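CDP-archaeol synthase (Aeropyrum pernix K1, PDB 5GUF) catalyses, within the membrane, the formation of CDP-archaeol from CTP and an archaeal ether-lipid phosphate, releasing diphosphate, on the way to archaeal membrane phospholipids. Local coordinates at residues 37-42 / 53-58; 98-103 / 123-128. One frame throughout, in Å; residues are numbered along the deposited sequence.

Contact 1: residues 37-42 / 53-58; sequences RRPVDM and LGDGKT. With CTP (cytidine-5'-triphosphate), chain B.
Pro39 and Thr58 form a single beta bridge, their CA atoms 4.2 Å apart, between two irregular segments that each contain a type I turn, Pro39 to Met42 in one and Gly54 to Lys57 in the other. On one side of the bridge Val40 N donates to Lys57 O at 2.8 Å in an almost straight bond (169° at the hydrogen); on the other, Arg38 is bonded by backbone to Ile59, just past the segment. Two CA-H...O contacts add to it, from Pro39 CA to Lys57 O and from Thr58 CA to Arg38 O. Water 1 ties the turns together, accepting from Asp41 N and donating to Gly54 O and Lys57 O.

Farther along, Asp41 grips the start of residues 53-58. Its CG stands between the backbone N and the carbonyl carbon (chi1 71°), and OD2 takes two backbone N-H groups: Leu53 N at 2.9 Å on the anti lone pair, and Gly54 N, also at 2.9 Å, from above the carboxylate plane. Arg51 forms salt bridges to both Asp41 OD1 and Asp55 OD1. On the apolar side, Val40 CG1 meets Leu53 CD1 at 4.0 Å, the two side chains crossing obliquely, with Met101 of helix 84-109 against both.

Lys57 and Thr58 carry the contact to CTP. Thr58 OG1 donates to the cytosine O2 at 2.5 Å and, as N-cap of helix 59-80, also bonds Gly61 N. The Lys57 chain, bent at chi2, passes the cytosine with CD 3.7 Å from C5, and NZ reaches the alpha-phosphate oxygen O2A, a bond modelled very short, while it salt-bridges Asp100. One loop segment thus serves both base and phosphate, and its backbone is held against residues 37-42, which would favour a fixed placing of the two CTP-binding side chains.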
loop_
_atom_site.group_PDB
_atom_site.type_symbol
_atom_site.label_atom_id
_atom_site.label_comp_id
_atom_site.label_asym_id
_atom_site.label_seq_id
_atom_site.Cartn_x
_atom_site.Cartn_y
_atom_site.Cartn_z
ATOM N N ARG A 37 -23.669 5.746 15.423
ATOM C CA ARG A 37 -24.682 4.822 14.931
ATOM C C ARG A 37 -25.461 5.367 13.745
ATOM O O ARG A 37 -26.285 4.633 13.193
ATOM C CB ARG A 37 -25.655 4.451 16.065
ATOM C CG ARG A 37 -25.499 3.026 16.593
ATOM C CD ARG A 37 -26.862 2.385 16.847
ATOM N NE ARG A 37 -27.485 1.890 15.619
ATOM C CZ ARG A 37 -28.755 1.509 15.521
ATOM N NH1 ARG A 37 -29.232 1.068 14.362
ATOM N NH2 ARG A 37 -29.554 1.583 16.578
ATOM N N ARG A 38 -25.241 6.616 13.343
ATOM C CA ARG A 38 -25.877 7.178 12.167
ATOM C C ARG A 38 -24.901 7.096 11.002
ATOM O O ARG A 38 -23.909 7.845 10.985
ATOM C CB ARG A 38 -26.291 8.627 12.414
ATOM C CG ARG A 38 -27.245 8.818 13.571
ATOM C CD ARG A 38 -27.510 10.301 13.818
ATOM N NE ARG A 38 -28.055 10.541 15.152
ATOM C CZ ARG A 38 -29.321 10.865 15.403
ATOM N NH1 ARG A 38 -30.186 11.001 14.404
ATOM N NH2 ARG A 38 -29.722 11.059 16.656
ATOM N N PRO A 39 -25.124 6.219 10.024
ATOM C CA PRO A 39 -24.172 6.100 8.915
ATOM C C PRO A 39 -24.123 7.362 8.073
ATOM O O PRO A 39 -25.146 7.980 7.770
ATOM C CB PRO A 39 -24.717 4.917 8.106
ATOM C CG PRO A 39 -26.191 4.931 8.380
ATOM C CD PRO A 39 -26.313 5.373 9.832
ATOM N N VAL A 40 -22.904 7.736 7.688
ATOM C CA VAL A 40 -22.716 8.822 6.733
ATOM C C VAL A 40 -23.517 8.567 5.457
ATOM O O VAL A 40 -24.087 9.495 4.869
ATOM C CB VAL A 40 -21.214 9.002 6.434
ATOM C CG1 VAL A 40 -21.003 10.111 5.425
ATOM C CG2 VAL A 40 -20.448 9.292 7.726
ATOM N N ASP A 41 -23.575 7.308 5.003
ATOM C CA ASP A 41 -24.212 7.012 3.720
ATOM C C ASP A 41 -25.728 6.825 3.831
ATOM O O ASP A 41 -26.347 6.386 2.860
ATOM C CB ASP A 41 -23.562 5.780 3.050
ATOM C CG ASP A 41 -23.879 4.454 3.761
ATOM O OD1 ASP A 41 -24.677 4.434 4.714
ATOM O OD2 ASP A 41 -23.319 3.406 3.359
ATOM N N MET A 42 -26.333 7.141 4.975
ATOM C CA MET A 42 -27.779 7.025 5.175
ATOM C C MET A 42 -28.304 5.624 4.889
ATOM O O MET A 42 -29.504 5.451 4.657
ATOM C CB MET A 42 -28.553 8.043 4.325
ATOM C CG MET A 42 -28.207 9.494 4.632
ATOM S SD MET A 42 -28.620 9.920 6.340
ATOM C CE MET A 42 -27.032 10.499 6.938
ATOM N N LEU A 53 -20.952 3.262 1.665
ATOM C CA LEU A 53 -19.829 3.277 2.601
ATOM C C LEU A 53 -19.876 2.148 3.611
ATOM O O LEU A 53 -18.834 1.568 3.922
ATOM C CB LEU A 53 -19.761 4.617 3.356
ATOM C CG LEU A 53 -19.415 5.856 2.506
ATOM C CD1 LEU A 53 -19.327 7.134 3.369
ATOM C CD2 LEU A 53 -18.134 5.668 1.678
ATOM N N GLY A 54 -21.060 1.806 4.119
ATOM C CA GLY A 54 -21.194 0.836 5.180
ATOM C C GLY A 54 -21.413 1.513 6.520
ATOM O O GLY A 54 -21.274 2.734 6.677
ATOM N N ASP A 55 -21.751 0.675 7.511
ATOM C CA ASP A 55 -22.060 1.159 8.853
ATOM C C ASP A 55 -20.830 1.636 9.611
ATOM O O ASP A 55 -20.976 2.305 10.633
ATOM C CB ASP A 55 -22.760 0.064 9.670
ATOM C CG ASP A 55 -24.228 -0.074 9.319
ATOM O OD1 ASP A 55 -24.820 0.918 8.821
ATOM O OD2 ASP A 55 -24.789 -1.170 9.551
ATOM N N GLY A 56 -19.629 1.297 9.149
ATOM C CA GLY A 56 -18.433 1.687 9.861
ATOM C C GLY A 56 -18.127 3.166 9.813
ATOM O O GLY A 56 -17.216 3.603 10.515
ATOM N N LYS A 57 -18.850 3.940 9.009
ATOM C CA LYS A 57 -18.614 5.374 8.847
ATOM C C LYS A 57 -19.853 6.090 9.370
ATOM O O LYS A 57 -20.888 6.138 8.692
ATOM C CB LYS A 57 -18.340 5.730 7.387
ATOM C CG LYS A 57 -17.173 4.981 6.787
ATOM C CD LYS A 57 -15.902 5.136 7.637
ATOM C CE LYS A 57 -14.995 3.950 7.413
ATOM N NZ LYS A 57 -13.838 3.794 8.315
ATOM N N THR A 58 -19.753 6.642 10.573
ATOM C CA THR A 58 -20.892 7.266 11.223
ATOM C C THR A 58 -20.653 8.763 11.321
ATOM O O THR A 58 -19.520 9.229 11.237
ATOM C CB THR A 58 -21.136 6.645 12.601
ATOM O OG1 THR A 58 -19.997 6.857 13.441
ATOM C CG2 THR A 58 -21.352 5.131 12.464
HETATM N N1 CTP B . -15.881 4.761 12.808
HETATM C C2 CTP B . -16.965 5.636 12.759
HETATM N N3 CTP B . -17.013 6.677 11.844
HETATM C C4 CTP B . -15.933 6.887 10.999
HETATM C C5 CTP B . -14.822 6.037 11.076
HETATM C C6 CTP B . -14.885 4.881 11.860
HETATM O O2 CTP B . -17.905 5.489 13.537
HETATM N N4 CTP B . -15.971 7.892 10.127
HETATM C "C1'" CTP B . -15.866 3.695 13.854
HETATM C "C2'" CTP B . -16.803 2.557 13.478
HETATM O "O2'" CTP B . -17.305 1.983 14.664
HETATM C "C3'" CTP B . -15.882 1.566 12.816
HETATM C "C4'" CTP B . -14.646 1.705 13.695
HETATM O "O4'" CTP B . -14.590 3.085 14.050
HETATM O "O3'" CTP B . -16.431 0.275 12.824
HETATM C "C5'" CTP B . -13.375 1.212 13.002
HETATM O "O5'" CTP B . -13.050 2.011 11.885
HETATM P PA CTP B . -12.764 1.314 10.468
HETATM O O1A CTP B . -11.791 0.185 10.725
HETATM O O2A CTP B . -12.237 2.295 9.440
HETATM O O3A CTP B . -14.213 0.775 10.008
HETATM P PB CTP B . -14.556 -0.769 9.691
HETATM O O1B CTP B . -15.427 -1.301 10.810
HETATM O O2B CTP B . -13.335 -1.637 9.540
HETATM O O3B CTP B . -15.369 -0.654 8.295
HETATM P PG CTP B . -14.654 -0.646 6.839
HETATM O O1G CTP B . -14.641 -2.056 6.309
HETATM O O2G CTP B . -15.449 0.296 5.990
HETATM O O3G CTP B . -13.240 -0.143 6.923
HETATM O O HOH W 1 -21.891 5.301 6.047
#

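Contact 2: residues 98-103 / 123-128; sequences AGDMAG and QLDFYL. With K (potassium ion), chain F; CTP (cytidine-5'-triphosphate), chain B.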
loop_
_atom_site.group_PDB
_atom_site.type_symbol
_atom_site.label_atom_id
_atom_site.label_comp_id
_atom_site.label_asym_id
_atom_site.label_seq_id
_atom_site.Cartn_x
_atom_site.Cartn_y
_atom_site.Cartn_z
ATOM N N ALA A 98 -11.681 11.981 5.122
ATOM C CA ALA A 98 -12.140 11.739 3.759
ATOM C C ALA A 98 -11.433 10.534 3.153
ATOM O O ALA A 98 -12.067 9.704 2.484
ATOM C CB ALA A 98 -11.912 12.992 2.901
ATOM N N GLY A 99 -10.121 10.414 3.399
ATOM C CA GLY A 99 -9.366 9.288 2.870
ATOM C C GLY A 99 -9.787 7.958 3.473
ATOM O O GLY A 99 -9.813 6.935 2.787
ATOM N N ASP A 100 -10.119 7.950 4.761
ATOM C CA ASP A 100 -10.634 6.734 5.372
ATOM C C ASP A 100 -11.983 6.344 4.769
ATOM O O ASP A 100 -12.246 5.160 4.521
ATOM C CB ASP A 100 -10.739 6.929 6.880
ATOM C CG ASP A 100 -11.391 5.767 7.574
ATOM O OD1 ASP A 100 -10.864 4.635 7.507
ATOM O OD2 ASP A 100 -12.443 5.997 8.206
ATOM N N MET A 101 -12.845 7.324 4.517
ATOM C CA MET A 101 -14.096 7.027 3.830
ATOM C C MET A 101 -13.856 6.593 2.386
ATOM O O MET A 101 -14.515 5.671 1.897
ATOM C CB MET A 101 -15.021 8.240 3.892
ATOM C CG MET A 101 -15.610 8.435 5.277
ATOM S SD MET A 101 -16.921 9.649 5.232
ATOM C CE MET A 101 -15.932 11.115 4.935
ATOM N N ALA A 102 -12.920 7.241 1.688
ATOM C CA ALA A 102 -12.614 6.814 0.325
ATOM C C ALA A 102 -12.130 5.367 0.305
ATOM O O ALA A 102 -12.447 4.609 -0.622
ATOM C CB ALA A 102 -11.582 7.753 -0.304
ATOM N N GLY A 103 -11.395 4.958 1.341
ATOM C CA GLY A 103 -10.956 3.577 1.432
ATOM C C GLY A 103 -12.107 2.613 1.666
ATOM O O GLY A 103 -12.148 1.534 1.077
ATOM N N GLN A 123 -4.728 0.739 6.679
ATOM C CA GLN A 123 -3.828 1.492 7.535
ATOM C C GLN A 123 -3.359 2.795 6.900
ATOM O O GLN A 123 -2.917 3.688 7.619
ATOM C CB GLN A 123 -2.606 0.647 7.907
ATOM C CG GLN A 123 -2.894 -0.586 8.751
ATOM C CD GLN A 123 -3.447 -1.754 7.940
ATOM O OE1 GLN A 123 -3.143 -1.915 6.750
ATOM N NE2 GLN A 123 -4.272 -2.578 8.586
ATOM N N LEU A 124 -3.469 2.943 5.584
ATOM C CA LEU A 124 -2.835 4.053 4.898
ATOM C C LEU A 124 -3.806 5.029 4.238
ATOM O O LEU A 124 -3.387 6.141 3.890
ATOM C CB LEU A 124 -1.849 3.516 3.854
ATOM C CG LEU A 124 -0.604 2.875 4.476
ATOM C CD1 LEU A 124 0.410 2.509 3.407
ATOM C CD2 LEU A 124 0.024 3.803 5.524
ATOM N N ASP A 125 -5.088 4.668 4.090
ATOM C CA ASP A 125 -6.039 5.520 3.374
ATOM C C ASP A 125 -6.146 6.904 4.006
ATOM O O ASP A 125 -6.196 7.914 3.301
ATOM C CB ASP A 125 -7.413 4.844 3.333
ATOM C CG ASP A 125 -7.888 4.363 4.729
ATOM O OD1 ASP A 125 -7.199 4.604 5.756
ATOM O OD2 ASP A 125 -8.966 3.738 4.805
ATOM N N PHE A 126 -6.212 6.967 5.329
ATOM C CA PHE A 126 -6.294 8.253 6.009
ATOM C C PHE A 126 -4.991 9.034 5.866
ATOM O O PHE A 126 -5.013 10.270 5.792
ATOM C CB PHE A 126 -6.627 8.043 7.497
ATOM C CG PHE A 126 -5.426 7.750 8.321
ATOM C CD1 PHE A 126 -4.955 6.458 8.437
ATOM C CD2 PHE A 126 -4.705 8.779 8.920
ATOM C CE1 PHE A 126 -3.806 6.190 9.168
ATOM C CE2 PHE A 126 -3.552 8.508 9.634
ATOM C CZ PHE A 126 -3.117 7.202 9.762
ATOM N N TYR A 127 -3.856 8.329 5.854
ATOM C CA TYR A 127 -2.564 8.982 5.684
ATOM C C TYR A 127 -2.456 9.646 4.320
ATOM O O TYR A 127 -1.913 10.754 4.207
ATOM C CB TYR A 127 -1.439 7.966 5.879
ATOM C CG TYR A 127 -0.068 8.458 5.481
ATOM C CD1 TYR A 127 0.616 9.370 6.269
ATOM C CD2 TYR A 127 0.549 8.007 4.313
ATOM C CE1 TYR A 127 1.874 9.822 5.911
ATOM C CE2 TYR A 127 1.808 8.458 3.949
ATOM C CZ TYR A 127 2.459 9.374 4.755
ATOM O OH TYR A 127 3.714 9.841 4.415
ATOM N N LEU A 128 -2.986 8.990 3.281
ATOM C CA LEU A 128 -2.934 9.495 1.911
ATOM C C LEU A 128 -3.864 10.688 1.711
ATOM O O LEU A 128 -3.508 11.643 1.011
ATOM C CB LEU A 128 -3.293 8.364 0.935
ATOM C CG LEU A 128 -2.306 7.187 0.831
ATOM C CD1 LEU A 128 -2.896 5.977 0.100
ATOM C CD2 LEU A 128 -1.003 7.643 0.157
HETATM K K K F . -9.741 2.264 8.197
HETATM N N1 CTP B . -15.881 4.761 12.808
HETATM C C2 CTP B . -16.965 5.636 12.759
HETATM N N3 CTP B . -17.013 6.677 11.844
HETATM C C4 CTP B . -15.933 6.887 10.999
HETATM C C5 CTP B . -14.822 6.037 11.076
HETATM C C6 CTP B . -14.885 4.881 11.860
HETATM O O2 CTP B . -17.905 5.489 13.537
HETATM N N4 CTP B . -15.971 7.892 10.127
HETATM C "C1'" CTP B . -15.866 3.695 13.854
HETATM C "C2'" CTP B . -16.803 2.557 13.478
HETATM O "O2'" CTP B . -17.305 1.983 14.664
HETATM C "C3'" CTP B . -15.882 1.566 12.816
HETATM C "C4'" CTP B . -14.646 1.705 13.695
HETATM O "O4'" CTP B . -14.590 3.085 14.050
HETATM O "O3'" CTP B . -16.431 0.275 12.824
HETATM C "C5'" CTP B . -13.375 1.212 13.002
HETATM O "O5'" CTP B . -13.050 2.011 11.885
HETATM P PA CTP B . -12.764 1.314 10.468
HETATM O O1A CTP B . -11.791 0.185 10.725
HETATM O O2A CTP B . -12.237 2.295 9.440
HETATM O O3A CTP B . -14.213 0.775 10.008
HETATM P PB CTP B . -14.556 -0.769 9.691
HETATM O O1B CTP B . -15.427 -1.301 10.810
HETATM O O2B CTP B . -13.335 -1.637 9.540
HETATM O O3B CTP B . -15.369 -0.654 8.295
HETATM P PG CTP B . -14.654 -0.646 6.839
HETATM O O1G CTP B . -14.641 -2.056 6.309
HETATM O O2G CTP B . -15.449 0.296 5.990
HETATM O O3G CTP B . -13.240 -0.143 6.923
HETATM O O HOH W 2 -11.475 2.756 5.753
HETATM O O HOH W 3 -8.356 4.338 8.745
HETATM O O HOH W 4 -11.168 -0.246 7.828
#
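Gly99 and Phe126 mark the closest backbone approach, CA to CA 4.5 Å, of two helices whose axes come within 6.9 Å at 137° between their directions. Such nearness depends on glycine: a CB on Gly99 would run into Asp125 O, and one on Gly103 into Asp125 OD2. Asp125 CB instead rests on Gly99 O, 3.2 Å away. Helix 121-136 is kinked here: Phe126 N has no bond to the preceding turn and meets Asp125 OD1 from above the carboxylate plane.

Two acceptor oxygens come close without bonding, Asp125 OD2 lying 3.4 Å from Asp100 OD1. Asp100 OD1 binds the potassium ion at 2.7 Å, together with CTP O2A and Asp122 O, while its OD2 pairs with Lys57. Asp125 belongs to the second shell: OD1 accepts from water 3 and OD2 lies 2.9 Å from water 2, both ligands of the ion. An alanine in place of Asp125 takes away the carboxylate and would probably leave waters 2 and 3 less firmly held beside the potassium ion, and Phe126 N without its side-chain acceptor.

Around the contact, Asn28 of helix 14-29 touches Asp100 and Phe126, while Tyr127 packs on helix 143-161.

In the fold
Contact 2 is wholly buried, near the middle of the chain, where helices 84-109 and 121-136 meet; contact 1 is only partly buried and lies in the loop joining helices 31-34 and 59-80. The centres of the two contacts are about 15 Å apart. One backbone hydrogen bond, the Asp41 carboxylate and a bridging water hold contact 1, whereas no hydrogen bond runs directly across contact 2, which relies on close glycine packing and on a potassium ion bound by Asp100 and linked to Asp125 through water. They share CTP: contact 1 reaches base and phosphate, contact 2 the alpha phosphate through the ion. The two are joined directly through Lys57 and Asp100, and Met101 packs from the helix onto the loop.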